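Local structure of protein (adenylosuccinate lyase) (Thermotoga maritima, 1C3C) at residues L23-A28 against S199-K204; E45-N50 against S78-D83. The protein catalyses two cleavage steps of de novo purine biosynthesis, probably releasing fumarate from adenylosuccinate and from SAICAR, as adenylosuccinate lyases do. All coordinates share one frame; numbering follows the deposited sequence.

Interaction 1 of 2, residues L23-A28 against S199-K204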
ATOM      1  N   LEU A  23     -23.794  -5.076 -25.105  1.00 12.10           N
ATOM      2  CA  LEU A  23     -24.645  -5.649 -26.174  1.00 13.71           C
ATOM      3  C   LEU A  23     -24.193  -7.043 -26.573  1.00 13.51           C
ATOM      4  O   LEU A  23     -25.003  -7.961 -26.805  1.00 12.43           O
ATOM      5  CB  LEU A  23     -24.669  -4.702 -27.381  1.00 15.64           C
ATOM      6  CG  LEU A  23     -25.501  -5.166 -28.568  1.00 17.55           C
ATOM      7  CD1 LEU A  23     -26.940  -5.402 -28.206  1.00 17.16           C
ATOM      8  CD2 LEU A  23     -25.704  -4.110 -29.638  1.00 17.48           C
ATOM      9  N   GLU A  24     -22.882  -7.248 -26.686  1.00 13.44           N
ATOM     10  CA  GLU A  24     -22.363  -8.582 -27.026  1.00 15.00           C
ATOM     11  C   GLU A  24     -22.831  -9.631 -26.009  1.00 12.99           C
ATOM     12  O   GLU A  24     -23.191 -10.753 -26.383  1.00 11.79           O
ATOM     13  CB  GLU A  24     -20.844  -8.618 -26.948  1.00 18.66           C
ATOM     14  CG  GLU A  24     -20.025  -8.218 -28.143  1.00 24.21           C
ATOM     15  CD  GLU A  24     -18.578  -8.675 -27.796  1.00 27.24           C
ATOM     16  OE1 GLU A  24     -17.873  -7.870 -27.177  1.00 27.45           O
ATOM     17  OE2 GLU A  24     -18.150  -9.843 -28.037  1.00 28.86           O
ATOM     18  N   VAL A  25     -22.723  -9.279 -24.721  1.00 10.50           N
ATOM     19  CA  VAL A  25     -23.223 -10.232 -23.708  1.00 10.60           C
ATOM     20  C   VAL A  25     -24.724 -10.500 -23.867  1.00 10.82           C
ATOM     21  O   VAL A  25     -25.144 -11.672 -23.885  1.00 10.08           O
ATOM     22  CB  VAL A  25     -22.961  -9.676 -22.294  1.00 10.59           C
ATOM     23  CG1 VAL A  25     -23.607 -10.597 -21.241  1.00 11.36           C
ATOM     24  CG2 VAL A  25     -21.462  -9.556 -22.041  1.00 10.90           C
ATOM     25  N   GLU A  26     -25.510  -9.424 -23.990  1.00 10.20           N
ATOM     26  CA  GLU A  26     -26.952  -9.678 -24.188  1.00 11.76           C
ATOM     27  C   GLU A  26     -27.283 -10.552 -25.395  1.00 11.79           C
ATOM     28  O   GLU A  26     -28.222 -11.367 -25.323  1.00 11.61           O
ATOM     29  CB  GLU A  26     -27.640  -8.326 -24.346  1.00 12.35           C
ATOM     30  CG  GLU A  26     -27.590  -7.394 -23.160  1.00 14.21           C
ATOM     31  CD  GLU A  26     -28.494  -7.722 -22.015  1.00 16.90           C
ATOM     32  OE1 GLU A  26     -29.179  -8.765 -21.974  1.00 18.42           O
ATOM     33  OE2 GLU A  26     -28.524  -6.870 -21.104  1.00 17.63           O
ATOM     34  N   LEU A  27     -26.597 -10.316 -26.528  1.00 11.21           N
ATOM     35  CA  LEU A  27     -26.854 -11.108 -27.737  1.00 12.33           C
ATOM     36  C   LEU A  27     -26.387 -12.549 -27.588  1.00 12.38           C
ATOM     37  O   LEU A  27     -26.927 -13.469 -28.199  1.00 13.03           O
ATOM     38  CB  LEU A  27     -26.205 -10.481 -28.978  1.00 12.84           C
ATOM     39  CG  LEU A  27     -26.932  -9.195 -29.451  1.00 15.00           C
ATOM     40  CD1 LEU A  27     -26.086  -8.442 -30.460  1.00 15.77           C
ATOM     41  CD2 LEU A  27     -28.298  -9.587 -30.023  1.00 16.93           C
ATOM     42  N   ALA A  28     -25.321 -12.790 -26.808  1.00 11.67           N
ATOM     43  CA  ALA A  28     -24.923 -14.170 -26.522  1.00 11.18           C
ATOM     44  C   ALA A  28     -26.023 -14.868 -25.728  1.00 11.05           C
ATOM     45  O   ALA A  28     -26.308 -16.058 -25.925  1.00 11.08           O
ATOM     46  CB  ALA A  28     -23.578 -14.213 -25.768  1.00 10.84           C
ATOM     47  N   SER A 199     -19.833 -19.638 -23.623  1.00 13.83           N
ATOM     48  CA  SER A 199     -19.022 -20.281 -24.651  1.00 15.83           C
ATOM     49  C   SER A 199     -18.975 -19.470 -25.950  1.00 15.12           C
ATOM     50  O   SER A 199     -17.880 -19.429 -26.557  1.00 14.78           O
ATOM     51  CB  SER A 199     -19.462 -21.721 -24.940  1.00 19.91           C
ATOM     52  OG  SER A 199     -20.666 -21.673 -25.735  1.00 25.56           O
ATOM     53  N   TYR A 200     -20.051 -18.814 -26.395  1.00 14.12           N
ATOM     54  CA  TYR A 200     -19.994 -17.995 -27.593  1.00 14.70           C
ATOM     55  C   TYR A 200     -19.017 -16.824 -27.400  1.00 14.93           C
ATOM     56  O   TYR A 200     -18.451 -16.358 -28.375  1.00 16.38           O
ATOM     57  CB  TYR A 200     -21.348 -17.328 -27.951  1.00 15.32           C
ATOM     58  CG  TYR A 200     -22.508 -18.280 -28.080  1.00 17.03           C
ATOM     59  CD1 TYR A 200     -23.752 -17.946 -27.525  1.00 18.23           C
ATOM     60  CD2 TYR A 200     -22.368 -19.489 -28.731  1.00 19.29           C
ATOM     61  CE1 TYR A 200     -24.814 -18.834 -27.638  1.00 19.96           C
ATOM     62  CE2 TYR A 200     -23.441 -20.384 -28.861  1.00 20.97           C
ATOM     63  CZ  TYR A 200     -24.639 -20.028 -28.321  1.00 21.46           C
ATOM     64  OH  TYR A 200     -25.732 -20.874 -28.392  1.00 23.08           O
ATOM     65  N   LEU A 201     -18.873 -16.338 -26.170  1.00 13.81           N
ATOM     66  CA  LEU A 201     -17.975 -15.222 -25.876  1.00 13.51           C
ATOM     67  C   LEU A 201     -16.524 -15.606 -25.581  1.00 14.16           C
ATOM     68  O   LEU A 201     -15.674 -14.723 -25.309  1.00 14.44           O
ATOM     69  CB  LEU A 201     -18.567 -14.495 -24.666  1.00 13.10           C
ATOM     70  CG  LEU A 201     -19.956 -13.848 -24.833  1.00 13.86           C
ATOM     71  CD1 LEU A 201     -20.392 -13.311 -23.455  1.00 13.62           C
ATOM     72  CD2 LEU A 201     -19.924 -12.738 -25.885  1.00 14.17           C
ATOM     73  N   GLY A 202     -16.260 -16.904 -25.567  1.00 13.46           N
ATOM     74  CA  GLY A 202     -14.870 -17.372 -25.310  1.00 13.88           C
ATOM     75  C   GLY A 202     -14.586 -17.422 -23.810  1.00 13.62           C
ATOM     76  O   GLY A 202     -13.404 -17.505 -23.406  1.00 14.73           O
ATOM     77  N   LEU A 203     -15.606 -17.449 -22.945  1.00 12.53           N
ATOM     78  CA  LEU A 203     -15.459 -17.404 -21.511  1.00 12.21           C
ATOM     79  C   LEU A 203     -16.015 -18.686 -20.882  1.00 12.84           C
ATOM     80  O   LEU A 203     -16.816 -19.417 -21.471  1.00 14.50           O
ATOM     81  CB  LEU A 203     -16.222 -16.214 -20.887  1.00 11.31           C
ATOM     82  CG  LEU A 203     -15.773 -14.835 -21.416  1.00 12.28           C
ATOM     83  CD1 LEU A 203     -16.703 -13.765 -20.821  1.00 12.16           C
ATOM     84  CD2 LEU A 203     -14.313 -14.530 -21.056  1.00 12.94           C
ATOM     85  N   LYS A 204     -15.604 -18.972 -19.647  1.00 12.49           N
ATOM     86  CA  LYS A 204     -16.161 -20.107 -18.906  1.00 12.86           C
ATOM     87  C   LYS A 204     -17.117 -19.592 -17.824  1.00 12.01           C
ATOM     88  O   LYS A 204     -16.928 -18.506 -17.278  1.00 11.79           O
ATOM     89  CB  LYS A 204     -15.004 -20.815 -18.178  1.00 15.85           C
ATOM     90  CG  LYS A 204     -14.076 -21.476 -19.218  1.00 20.57           C
ATOM     91  CD  LYS A 204     -12.963 -22.201 -18.431  1.00 23.79           C
ATOM     92  CE  LYS A 204     -11.966 -21.097 -18.130  1.00 27.19           C
ATOM     93  NZ  LYS A 204     -11.661 -20.280 -19.348  1.00 29.75           N
TER
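Leu-201 reaches from the turn after helix 191-200 onto helix 15-35 and meets three residues on about one turn of one helix side: Glu-24, Val-25 and Ala-28. Its branch point lies against the methyl of Ala-28, with CG 3.8 Å from Ala-28 CB, and its two methyls diverge from there. CD1 goes to Val-25, where it stands 4.2 Å from CG2 and the two side chains cross at about a right angle. CD2 goes to Glu-24 and rests 3.9 Å from the backbone O, an oxygen that already accepts the backbone hydrogen bond from Ala-28 N, while the carboxylate oxygen OE2 lies 4.0 Å from the same methyl. CG anti to its carbonyl carbon (chi1 -63°) sets the two methyls of Leu-201 over Val-25 and Glu-24. Cutting the side chain back to alanine is likely to take away the apolar partner that Ala-28 CB and Val-25 CG2 share here and to open a gap between helix and turn.

Tyr-200 makes the second, more polar approach. Its ring presents an edge to Ala-28 O, which lies in the ring plane 3.6 Å from CD1. The hydroxyl is hydrogen-bonded to Glu-35 and the ring makes a cation-pi contact with Arg-31, both farther along helix 15-35.

Behind Leu-201 the backbone turns in a Schellman motif, with Gly-202 at positive phi, and Thr-99 of helix 93-129 touches both Val-25 and Leu-201. No hydrogen bond joins the two segments, so their fit depends on van der Waals packing of the leucine fork and the tyrosine edge, with polar ties to the same helix supplied by Tyr-200 beyond them.

Interaction 2 of 2, residues E45-N50 against S78-D83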
ATOM      1  N   GLU A  45     -31.210 -12.582 -34.415  1.00 18.69           N
ATOM      2  CA  GLU A  45     -30.815 -11.848 -35.633  1.00 20.70           C
ATOM      3  C   GLU A  45     -31.520 -10.506 -35.700  1.00 20.00           C
ATOM      4  O   GLU A  45     -30.889  -9.502 -36.106  1.00 20.02           O
ATOM      5  CB  GLU A  45     -31.096 -12.769 -36.826  1.00 23.14           C
ATOM      6  CG  GLU A  45     -30.723 -12.091 -38.163  1.00 25.61           C
ATOM      7  N   ARG A  46     -32.811 -10.465 -35.325  1.00 18.15           N
ATOM      8  CA  ARG A  46     -33.521  -9.175 -35.398  1.00 17.96           C
ATOM      9  C   ARG A  46     -32.960  -8.156 -34.430  1.00 16.70           C
ATOM     10  O   ARG A  46     -32.805  -6.952 -34.712  1.00 15.95           O
ATOM     11  CB  ARG A  46     -35.033  -9.382 -35.105  1.00 18.96           C
ATOM     12  CG  ARG A  46     -35.707 -10.177 -36.250  1.00 20.16           C
ATOM     13  CD  ARG A  46     -37.220 -10.081 -36.094  1.00 21.65           C
ATOM     14  NE  ARG A  46     -37.717 -10.596 -34.827  1.00 22.18           N
ATOM     15  CZ  ARG A  46     -38.240 -11.811 -34.654  1.00 23.09           C
ATOM     16  NH1 ARG A  46     -38.698 -12.158 -33.438  1.00 22.71           N
ATOM     17  NH2 ARG A  46     -38.308 -12.644 -35.677  1.00 22.86           N
ATOM     18  N   ILE A  47     -32.692  -8.620 -33.181  1.00 15.84           N
ATOM     19  CA  ILE A  47     -32.117  -7.690 -32.212  1.00 16.37           C
ATOM     20  C   ILE A  47     -30.755  -7.184 -32.671  1.00 16.73           C
ATOM     21  O   ILE A  47     -30.405  -5.996 -32.657  1.00 16.29           O
ATOM     22  CB  ILE A  47     -32.026  -8.353 -30.820  1.00 16.10           C
ATOM     23  CG1 ILE A  47     -33.449  -8.641 -30.291  1.00 16.34           C
ATOM     24  CG2 ILE A  47     -31.261  -7.430 -29.858  1.00 16.30           C
ATOM     25  CD1 ILE A  47     -33.424  -9.316 -28.919  1.00 15.97           C
ATOM     26  N   ARG A  48     -29.932  -8.097 -33.205  1.00 17.25           N
ATOM     27  CA  ARG A  48     -28.646  -7.741 -33.794  1.00 20.64           C
ATOM     28  C   ARG A  48     -28.777  -6.670 -34.887  1.00 21.10           C
ATOM     29  O   ARG A  48     -27.977  -5.704 -34.912  1.00 19.90           O
ATOM     30  CB  ARG A  48     -27.948  -8.988 -34.361  1.00 23.22           C
ATOM     31  CG  ARG A  48     -26.542  -8.601 -34.862  1.00 27.42           C
ATOM     32  CD  ARG A  48     -25.712  -9.815 -35.237  1.00 31.44           C
ATOM     33  NE  ARG A  48     -25.355 -10.616 -34.066  1.00 34.87           N
ATOM     34  CZ  ARG A  48     -25.833 -11.838 -33.827  1.00 36.06           C
ATOM     35  NH1 ARG A  48     -26.687 -12.423 -34.666  1.00 37.50           N
ATOM     36  NH2 ARG A  48     -25.421 -12.467 -32.735  1.00 36.28           N
ATOM     37  N   ASN A  49     -29.822  -6.786 -35.709  1.00 21.19           N
ATOM     38  CA  ASN A  49     -30.044  -5.818 -36.792  1.00 22.08           C
ATOM     39  C   ASN A  49     -30.455  -4.470 -36.240  1.00 21.73           C
ATOM     40  O   ASN A  49     -30.143  -3.442 -36.860  1.00 22.65           O
ATOM     41  CB  ASN A  49     -31.113  -6.347 -37.767  1.00 23.98           C
ATOM     42  CG  ASN A  49     -30.624  -7.482 -38.651  1.00 26.40           C
ATOM     43  OD1 ASN A  49     -29.413  -7.559 -38.914  1.00 27.89           O
ATOM     44  ND2 ASN A  49     -31.502  -8.352 -39.108  1.00 27.03           N
ATOM     45  N   ASN A  50     -31.205  -4.417 -35.145  1.00 19.77           N
ATOM     46  CA  ASN A  50     -31.879  -3.217 -34.683  1.00 21.19           C
ATOM     47  C   ASN A  50     -31.107  -2.508 -33.562  1.00 21.16           C
ATOM     48  O   ASN A  50     -31.236  -1.313 -33.298  1.00 20.57           O
ATOM     49  CB  ASN A  50     -33.266  -3.606 -34.134  1.00 22.17           C
ATOM     50  CG  ASN A  50     -34.290  -3.907 -35.229  1.00 24.71           C
ATOM     51  OD1 ASN A  50     -34.341  -3.079 -36.126  1.00 24.24           O
ATOM     52  ND2 ASN A  50     -35.093  -4.967 -35.033  1.00 26.45           N
ATOM     53  N   SER A  78     -36.185   0.313 -26.815  1.00 24.95           N
ATOM     54  CA  SER A  78     -36.853   1.288 -27.642  1.00 26.17           C
ATOM     55  C   SER A  78     -36.529   1.111 -29.121  1.00 25.61           C
ATOM     56  O   SER A  78     -37.169   1.735 -29.981  1.00 27.18           O
ATOM     57  CB  SER A  78     -36.515   2.718 -27.191  1.00 27.04           C
ATOM     58  OG  SER A  78     -35.242   3.136 -27.669  1.00 27.83           O
ATOM     59  N   MET A  79     -35.534   0.310 -29.467  1.00 22.84           N
ATOM     60  CA  MET A  79     -35.142   0.050 -30.832  1.00 21.46           C
ATOM     61  C   MET A  79     -35.580  -1.318 -31.357  1.00 20.66           C
ATOM     62  O   MET A  79     -35.473  -1.577 -32.561  1.00 19.75           O
ATOM     63  CB  MET A  79     -33.603   0.090 -30.931  1.00 21.05           C
ATOM     64  CG  MET A  79     -32.938   1.397 -30.506  1.00 18.49           C
ATOM     65  SD  MET A  79     -31.060   1.232 -30.518  1.00 12.57           S
ATOM     66  CE  MET A  79     -30.756   2.483 -29.281  1.00 18.67           C
ATOM     67  N   ILE A  80     -35.976  -2.236 -30.454  1.00 19.81           N
ATOM     68  CA  ILE A  80     -36.138  -3.623 -30.898  1.00 19.66           C
ATOM     69  C   ILE A  80     -37.580  -4.103 -30.866  1.00 20.63           C
ATOM     70  O   ILE A  80     -37.783  -5.300 -31.135  1.00 19.83           O
ATOM     71  CB  ILE A  80     -35.231  -4.600 -30.086  1.00 19.23           C
ATOM     72  CG1 ILE A  80     -35.569  -4.569 -28.580  1.00 18.73           C
ATOM     73  CG2 ILE A  80     -33.761  -4.204 -30.307  1.00 18.36           C
ATOM     74  CD1 ILE A  80     -34.810  -5.664 -27.809  1.00 18.52           C
ATOM     75  N   GLY A  81     -38.542  -3.239 -30.600  1.00 22.11           N
ATOM     76  CA  GLY A  81     -39.953  -3.643 -30.769  1.00 24.07           C
ATOM     77  C   GLY A  81     -40.357  -4.763 -29.804  1.00 24.92           C
ATOM     78  O   GLY A  81     -39.924  -4.783 -28.646  1.00 24.14           O
ATOM     79  N   GLU A  82     -41.145  -5.725 -30.272  1.00 25.57           N
ATOM     80  CA  GLU A  82     -41.694  -6.769 -29.393  1.00 28.19           C
ATOM     81  C   GLU A  82     -40.631  -7.771 -28.949  1.00 25.20           C
ATOM     82  O   GLU A  82     -40.832  -8.561 -28.019  1.00 24.43           O
ATOM     83  CB  GLU A  82     -42.797  -7.575 -30.087  1.00 33.28           C
ATOM     84  CG  GLU A  82     -43.927  -6.732 -30.639  1.00 39.55           C
ATOM     85  CD  GLU A  82     -44.974  -6.314 -29.641  1.00 44.09           C
ATOM     86  OE1 GLU A  82     -44.702  -6.211 -28.425  1.00 45.84           O
ATOM     87  OE2 GLU A  82     -46.140  -6.079 -30.070  1.00 46.55           O
ATOM     88  N   ASP A  83     -39.457  -7.746 -29.607  1.00 21.51           N
ATOM     89  CA  ASP A  83     -38.359  -8.569 -29.133  1.00 20.74           C
ATOM     90  C   ASP A  83     -37.813  -8.110 -27.771  1.00 19.35           C
ATOM     91  O   ASP A  83     -37.013  -8.853 -27.185  1.00 18.48           O
ATOM     92  CB  ASP A  83     -37.228  -8.622 -30.155  1.00 21.53           C
ATOM     93  CG  ASP A  83     -37.607  -9.460 -31.368  1.00 23.43           C
ATOM     94  OD1 ASP A  83     -38.403 -10.404 -31.244  1.00 25.33           O
ATOM     95  OD2 ASP A  83     -37.078  -9.192 -32.469  1.00 23.70           O
TER
HETATM   96  O   HOH W   1     -35.912  -6.751 -32.694  1.00 26.43           O
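Arg-46 and Asp-83 meet side-on in a two-pronged salt bridge. NE gives its hydrogen to Asp-83 OD2 at 2.8 Å, and NH1 gives one to OD1 in a nearly straight bond of 175°. Both oxygens accept through their syn lone pairs, and guanidinium and carboxylate lie only 17° from coplanar; the bend of the arginine at chi3 (-59°) helps turn its NE edge to the acid.

Beside the ion pair the contact becomes apolar. Ile-47 CG1 packs 3.8 Å from Asp-83 CB, and its CD1 meets Ile-80 CD1. Asn-50 closes the other end, its CB 3.4 Å from Met-79 O and also against Ile-80 CG2.

A water fixes the polar groups relative to one another: it accepts from Asn-50 ND2 and donates to Ile-80 O and, at 2.7 Å, to Asp-83 OD2. That carboxylate oxygen is thus gripped by both arginine and water. Farther out, Phe-87 touches both isoleucines, while Gly-81, at positive phi, turns the chain from helix 68-80 into the 3-10 segment carrying Asp-83. The C-terminal ends of helices 43-50 and 68-80 pack together in the helical N-terminal part of the lyase, tied by a bidentate arginine-aspartate salt bridge.

Overall arrangement
Both contacts are partly buried and lie on the same side of the chain's centre, interaction 2 the more peripheral: its centre lies about 42 Å from the centre of the chain, that of interaction 1 about 28 Å. Their own centres are about 18 Å apart. Helices 15-35 and 43-50 are consecutive, and Leu-27 joins the contacts directly, its CD2 packing 3.7 Å from Ile-47 CG2. Sequence span differs sharply: 23-28 with 199-204 brings together parts 171 residues apart, whereas 45-50 with 78-83 joins elements only 28 residues apart, with mostly helix between them. The chemistry differs too, interaction 1 being mainly apolar and without cross-segment hydrogen bonds, interaction 2 combining buried isoleucines with a salt bridge and a bridging water.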